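Local coordinates for pyruvate formate-lyase 2 (PDB 2F3O), which is a glycyl radical enzyme of unknown function, related to pyruvate formate-lyase and glycerol dehydratase, and probably acts as a lyase, at residues T123-I135 against R496-K509. Sequence-based numbering, arbitrary orientation.
Sequences TIEAFAFPLMPDI and RGSNVLSYANAEVK
Phe-127 turns the edge of its ring onto a face of Tyr-503 in a T-shaped pair, planes 84° apart and centroids separated by 5.2 Å. With CG anti to the backbone N (chi1 -168°), its ring enters helix 496-508 as a knob among Tyr-503, Ala-504, Glu-507 and Val-508; CD2 lies 3.7 Å from Ala-504 CB, while CE1 and CZ run against the aliphatic part of Glu-507. A second knob, Ile-124, fills the next hole: CG1 abuts Val-508 CG2 at 3.6 Å, CG2 rests near Ala-504 CB, and CD1 reaches the side-chain amide of Asn-505. That amide is held by a nearly straight bond from ND2 to Leu-501 O (2.9 Å), the donor standing above the carbonyl plane, and ND2 also bonds Glu-149 O. Farther along, Val-500 CG1 meets Ala-128 CB, Leu-131 CB and Met-132 SD. Met-132, bent at its thioether, brings CE over the backbone of Gly-497. Beyond it Ile-135 CD1 sits over the centre of the Arg-496 guanidinium, and Asp-134 OD2 takes NH1 at its edge in a 2.6 Å salt bridge, a charged end to a largely apolar seam. Outward, Arg-530 pairs with Glu-507, Lys-509 NZ is bonded to the backbone O of Glu-267 and forms a salt bridge with Glu-80, and Ser-194 of the second subunit bonds Tyr-503 OH. Pro-38 and Ile-41 of that subunit pack on Phe-127 and Leu-131, so the seam adjoins the subunit interface. Helix 124-128 packs knobs-into-holes on 496-508, the C-terminal part of the long helix 477-508, their axes 8.7 Å apart and crossing at 122°; the start of helix 133-140 extends the contact toward Arg-496, all within the pyruvate formate-lyase-like region.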
loop_
_atom_site.group_PDB
_atom_site.type_symbol
_atom_site.label_atom_id
_atom_site.label_comp_id
_atom_site.label_asym_id
_atom_site.label_seq_id
_atom_site.Cartn_x
_atom_site.Cartn_y
_atom_site.Cartn_z
ATOM N N THR A 123 -32.926 -5.355 -7.563
ATOM C CA THR A 123 -32.090 -6.357 -8.201
ATOM C C THR A 123 -30.697 -5.831 -8.494
ATOM O O THR A 123 -30.457 -4.630 -8.407
ATOM C CB THR A 123 -32.662 -6.828 -9.567
ATOM O OG1 THR A 123 -32.577 -5.765 -10.529
ATOM C CG2 THR A 123 -34.085 -7.320 -9.453
ATOM N N ILE A 124 -29.807 -6.748 -8.879
ATOM C CA ILE A 124 -28.467 -6.415 -9.339
ATOM C C ILE A 124 -28.551 -5.469 -10.522
ATOM O O ILE A 124 -27.866 -4.455 -10.545
ATOM C CB ILE A 124 -27.666 -7.690 -9.703
ATOM C CG1 ILE A 124 -27.546 -8.583 -8.476
ATOM C CG2 ILE A 124 -26.286 -7.357 -10.248
ATOM C CD1 ILE A 124 -26.786 -9.835 -8.686
ATOM N N GLU A 125 -29.436 -5.769 -11.470
ATOM C CA GLU A 125 -29.615 -4.938 -12.664
ATOM C C GLU A 125 -30.075 -3.496 -12.363
ATOM O O GLU A 125 -29.649 -2.547 -13.035
ATOM C CB GLU A 125 -30.541 -5.649 -13.650
ATOM C CG GLU A 125 -31.499 -4.765 -14.432
ATOM C CD GLU A 125 -31.835 -5.370 -15.784
ATOM O OE1 GLU A 125 -31.365 -6.509 -16.029
ATOM O OE2 GLU A 125 -32.521 -4.708 -16.608
ATOM N N ALA A 126 -30.897 -3.335 -11.326
ATOM C CA ALA A 126 -31.323 -2.017 -10.872
ATOM C C ALA A 126 -30.164 -1.125 -10.390
ATOM O O ALA A 126 -30.181 0.082 -10.620
ATOM C CB ALA A 126 -32.365 -2.149 -9.797
ATOM N N PHE A 127 -29.171 -1.721 -9.729
ATOM C CA PHE A 127 -27.929 -1.029 -9.354
ATOM C C PHE A 127 -27.132 -0.638 -10.568
ATOM O O PHE A 127 -26.693 0.485 -10.680
ATOM C CB PHE A 127 -27.053 -1.906 -8.445
ATOM C CG PHE A 127 -25.908 -1.164 -7.785
ATOM C CD1 PHE A 127 -26.014 -0.740 -6.476
ATOM C CD2 PHE A 127 -24.725 -0.897 -8.474
ATOM C CE1 PHE A 127 -24.972 -0.082 -5.868
ATOM C CE2 PHE A 127 -23.685 -0.225 -7.881
ATOM C CZ PHE A 127 -23.805 0.181 -6.574
ATOM N N ALA A 128 -26.926 -1.574 -11.471
ATOM C CA ALA A 128 -26.076 -1.307 -12.607
ATOM C C ALA A 128 -26.668 -0.400 -13.673
ATOM O O ALA A 128 -25.924 0.277 -14.357
ATOM C CB ALA A 128 -25.665 -2.561 -13.214
ATOM N N PHE A 129 -27.988 -0.387 -13.826
ATOM C CA PHE A 129 -28.602 0.390 -14.917
ATOM C C PHE A 129 -28.190 1.868 -15.050
ATOM O O PHE A 129 -27.772 2.271 -16.141
ATOM C CB PHE A 129 -30.131 0.255 -14.973
ATOM C CG PHE A 129 -30.727 0.817 -16.235
ATOM C CD1 PHE A 129 -30.869 0.002 -17.367
ATOM C CD2 PHE A 129 -31.131 2.158 -16.306
ATOM C CE1 PHE A 129 -31.401 0.504 -18.560
ATOM C CE2 PHE A 129 -31.665 2.680 -17.490
ATOM C CZ PHE A 129 -31.803 1.844 -18.626
ATOM N N PRO A 130 -28.277 2.674 -13.955
ATOM C CA PRO A 130 -27.989 4.086 -14.210
ATOM C C PRO A 130 -26.530 4.318 -14.589
ATOM O O PRO A 130 -26.203 5.369 -15.122
ATOM C CB PRO A 130 -28.312 4.746 -12.870
ATOM C CG PRO A 130 -28.147 3.698 -11.903
ATOM C CD PRO A 130 -28.602 2.458 -12.529
ATOM N N LEU A 131 -25.696 3.300 -14.370
ATOM C CA LEU A 131 -24.263 3.386 -14.532
ATOM C C LEU A 131 -23.802 2.860 -15.864
ATOM O O LEU A 131 -22.650 3.074 -16.238
ATOM C CB LEU A 131 -23.584 2.558 -13.455
ATOM C CG LEU A 131 -23.493 3.088 -12.042
ATOM C CD1 LEU A 131 -22.822 2.043 -11.178
ATOM C CD2 LEU A 131 -22.679 4.335 -12.096
ATOM N N MET A 132 -24.673 2.128 -16.553
ATOM C CA MET A 132 -24.374 1.636 -17.913
ATOM C C MET A 132 -25.607 1.599 -18.829
ATOM O O MET A 132 -25.875 0.569 -19.446
ATOM C CB MET A 132 -23.714 0.239 -17.865
ATOM C CG MET A 132 -24.546 -0.834 -17.129
ATOM S SD MET A 132 -23.720 -2.394 -16.770
ATOM C CE MET A 132 -24.078 -3.389 -18.186
ATOM N N PRO A 133 -26.333 2.729 -18.972
ATOM C CA PRO A 133 -27.597 2.572 -19.659
ATOM C C PRO A 133 -27.400 2.248 -21.147
ATOM O O PRO A 133 -28.165 1.472 -21.730
ATOM C CB PRO A 133 -28.284 3.924 -19.446
ATOM C CG PRO A 133 -27.217 4.876 -19.218
ATOM C CD PRO A 133 -26.078 4.138 -18.613
ATOM N N ASP A 134 -26.334 2.766 -21.730
ATOM C CA ASP A 134 -26.024 2.479 -23.103
ATOM C C ASP A 134 -25.648 1.018 -23.342
ATOM O O ASP A 134 -25.863 0.516 -24.428
ATOM C CB ASP A 134 -24.905 3.388 -23.570
ATOM C CG ASP A 134 -23.593 3.124 -22.849
ATOM O OD1 ASP A 134 -23.586 2.740 -21.652
ATOM O OD2 ASP A 134 -22.549 3.309 -23.498
ATOM N N ILE A 135 -25.101 0.334 -22.339
ATOM C CA ILE A 135 -24.730 -1.072 -22.510
ATOM C C ILE A 135 -25.960 -1.979 -22.394
ATOM O O ILE A 135 -26.161 -2.860 -23.242
ATOM C CB ILE A 135 -23.596 -1.485 -21.552
ATOM C CG1 ILE A 135 -22.379 -0.628 -21.844
ATOM C CG2 ILE A 135 -23.199 -2.946 -21.744
ATOM C CD1 ILE A 135 -21.119 -1.197 -21.319
ATOM N N ARG A 496 -16.282 -2.971 -19.691
ATOM C CA ARG A 496 -16.953 -1.924 -18.936
ATOM C C ARG A 496 -18.221 -2.461 -18.279
ATOM O O ARG A 496 -18.459 -2.220 -17.097
ATOM C CB ARG A 496 -17.283 -0.714 -19.810
ATOM C CG ARG A 496 -18.004 0.368 -19.026
ATOM C CD ARG A 496 -17.947 1.738 -19.693
ATOM N NE ARG A 496 -19.210 2.068 -20.341
ATOM C CZ ARG A 496 -19.400 1.979 -21.651
ATOM N NH1 ARG A 496 -20.580 2.270 -22.156
ATOM N NH2 ARG A 496 -18.408 1.587 -22.448
ATOM N N GLY A 497 -19.009 -3.219 -19.035
ATOM C CA GLY A 497 -20.273 -3.720 -18.540
ATOM C C GLY A 497 -20.114 -4.699 -17.391
ATOM O O GLY A 497 -20.809 -4.593 -16.385
ATOM N N SER A 498 -19.171 -5.622 -17.517
ATOM C CA SER A 498 -19.025 -6.661 -16.533
ATOM C C SER A 498 -18.480 -6.092 -15.244
ATOM O O SER A 498 -18.804 -6.570 -14.168
ATOM C CB SER A 498 -18.092 -7.738 -17.054
ATOM O OG SER A 498 -17.662 -8.600 -16.021
ATOM N N ASN A 499 -17.656 -5.061 -15.363
ATOM C CA ASN A 499 -17.088 -4.405 -14.205
ATOM C C ASN A 499 -18.126 -3.645 -13.417
ATOM O O ASN A 499 -18.144 -3.702 -12.183
ATOM C CB ASN A 499 -15.937 -3.512 -14.612
ATOM C CG ASN A 499 -14.664 -4.298 -14.837
ATOM O OD1 ASN A 499 -14.541 -5.418 -14.346
ATOM N ND2 ASN A 499 -13.717 -3.733 -15.572
ATOM N N VAL A 500 -19.028 -2.980 -14.123
ATOM C CA VAL A 500 -20.124 -2.315 -13.447
ATOM C C VAL A 500 -20.959 -3.356 -12.719
ATOM O O VAL A 500 -21.257 -3.202 -11.547
ATOM C CB VAL A 500 -20.994 -1.477 -14.409
ATOM C CG1 VAL A 500 -22.232 -0.956 -13.706
ATOM C CG2 VAL A 500 -20.200 -0.314 -14.958
ATOM N N LEU A 501 -21.254 -4.457 -13.394
ATOM C CA LEU A 501 -22.009 -5.547 -12.791
ATOM C C LEU A 501 -21.302 -6.184 -11.593
ATOM O O LEU A 501 -21.974 -6.646 -10.669
ATOM C CB LEU A 501 -22.302 -6.616 -13.844
ATOM C CG LEU A 501 -23.659 -6.649 -14.553
ATOM C CD1 LEU A 501 -24.497 -5.500 -14.145
ATOM C CD2 LEU A 501 -23.524 -6.704 -16.079
ATOM N N SER A 502 -19.964 -6.216 -11.609
ATOM C CA SER A 502 -19.204 -6.862 -10.534
ATOM C C SER A 502 -19.200 -6.005 -9.282
ATOM O O SER A 502 -19.229 -6.497 -8.155
ATOM C CB SER A 502 -17.779 -7.183 -10.963
ATOM O OG SER A 502 -17.618 -8.591 -11.067
ATOM N N TYR A 503 -19.173 -4.705 -9.506
ATOM C CA TYR A 503 -19.365 -3.747 -8.459
ATOM C C TYR A 503 -20.805 -3.881 -7.939
ATOM O O TYR A 503 -21.042 -3.855 -6.725
ATOM C CB TYR A 503 -19.077 -2.388 -9.050
ATOM C CG TYR A 503 -19.392 -1.194 -8.196
ATOM C CD1 TYR A 503 -18.987 -1.115 -6.862
ATOM C CD2 TYR A 503 -20.042 -0.098 -8.752
ATOM C CE1 TYR A 503 -19.264 0.007 -6.108
ATOM C CE2 TYR A 503 -20.320 1.020 -8.011
ATOM C CZ TYR A 503 -19.935 1.081 -6.694
ATOM O OH TYR A 503 -20.234 2.232 -5.982
ATOM N N ALA A 504 -21.749 -4.083 -8.854
ATOM C CA ALA A 504 -23.164 -4.216 -8.507
ATOM C C ALA A 504 -23.435 -5.433 -7.644
ATOM O O ALA A 504 -24.223 -5.347 -6.691
ATOM C CB ALA A 504 -24.025 -4.255 -9.752
ATOM N N ASN A 505 -22.786 -6.552 -7.973
ATOM C CA ASN A 505 -22.886 -7.753 -7.171
ATOM C C ASN A 505 -22.331 -7.502 -5.781
ATOM O O ASN A 505 -22.998 -7.758 -4.792
ATOM C CB ASN A 505 -22.143 -8.902 -7.824
ATOM C CG ASN A 505 -23.030 -9.719 -8.761
ATOM O OD1 ASN A 505 -23.557 -10.774 -8.364
ATOM N ND2 ASN A 505 -23.185 -9.250 -10.016
ATOM N N ALA A 506 -21.134 -6.927 -5.706
ATOM C CA ALA A 506 -20.496 -6.597 -4.425
ATOM C C ALA A 506 -21.378 -5.749 -3.535
ATOM O O ALA A 506 -21.311 -5.852 -2.314
ATOM C CB ALA A 506 -19.173 -5.894 -4.651
ATOM N N GLU A 507 -22.221 -4.934 -4.146
ATOM C CA GLU A 507 -23.034 -4.027 -3.379
ATOM C C GLU A 507 -24.381 -4.566 -2.974
ATOM O O GLU A 507 -24.828 -4.276 -1.870
ATOM C CB GLU A 507 -23.218 -2.720 -4.123
ATOM C CG GLU A 507 -21.965 -1.894 -4.175
ATOM C CD GLU A 507 -21.505 -1.457 -2.801
ATOM O OE1 GLU A 507 -22.270 -0.753 -2.107
ATOM O OE2 GLU A 507 -20.363 -1.802 -2.423
ATOM N N VAL A 508 -25.046 -5.327 -3.843
ATOM C CA VAL A 508 -26.423 -5.760 -3.530
ATOM C C VAL A 508 -26.598 -7.260 -3.327
ATOM O O VAL A 508 -27.659 -7.720 -2.911
ATOM C CB VAL A 508 -27.473 -5.251 -4.562
ATOM C CG1 VAL A 508 -27.062 -3.913 -5.155
ATOM C CG2 VAL A 508 -27.701 -6.269 -5.661
ATOM N N LYS A 509 -25.547 -8.015 -3.612
ATOM C CA LYS A 509 -25.568 -9.461 -3.490
ATOM C C LYS A 509 -24.170 -9.954 -3.102
ATOM O O LYS A 509 -23.479 -10.622 -3.895
ATOM C CB LYS A 509 -26.036 -10.060 -4.826
ATOM C CG LYS A 509 -26.067 -11.589 -4.977
ATOM C CD LYS A 509 -27.183 -12.184 -4.227
ATOM C CE LYS A 509 -27.254 -13.655 -4.503
ATOM N NZ LYS A 509 -27.796 -14.351 -3.303
#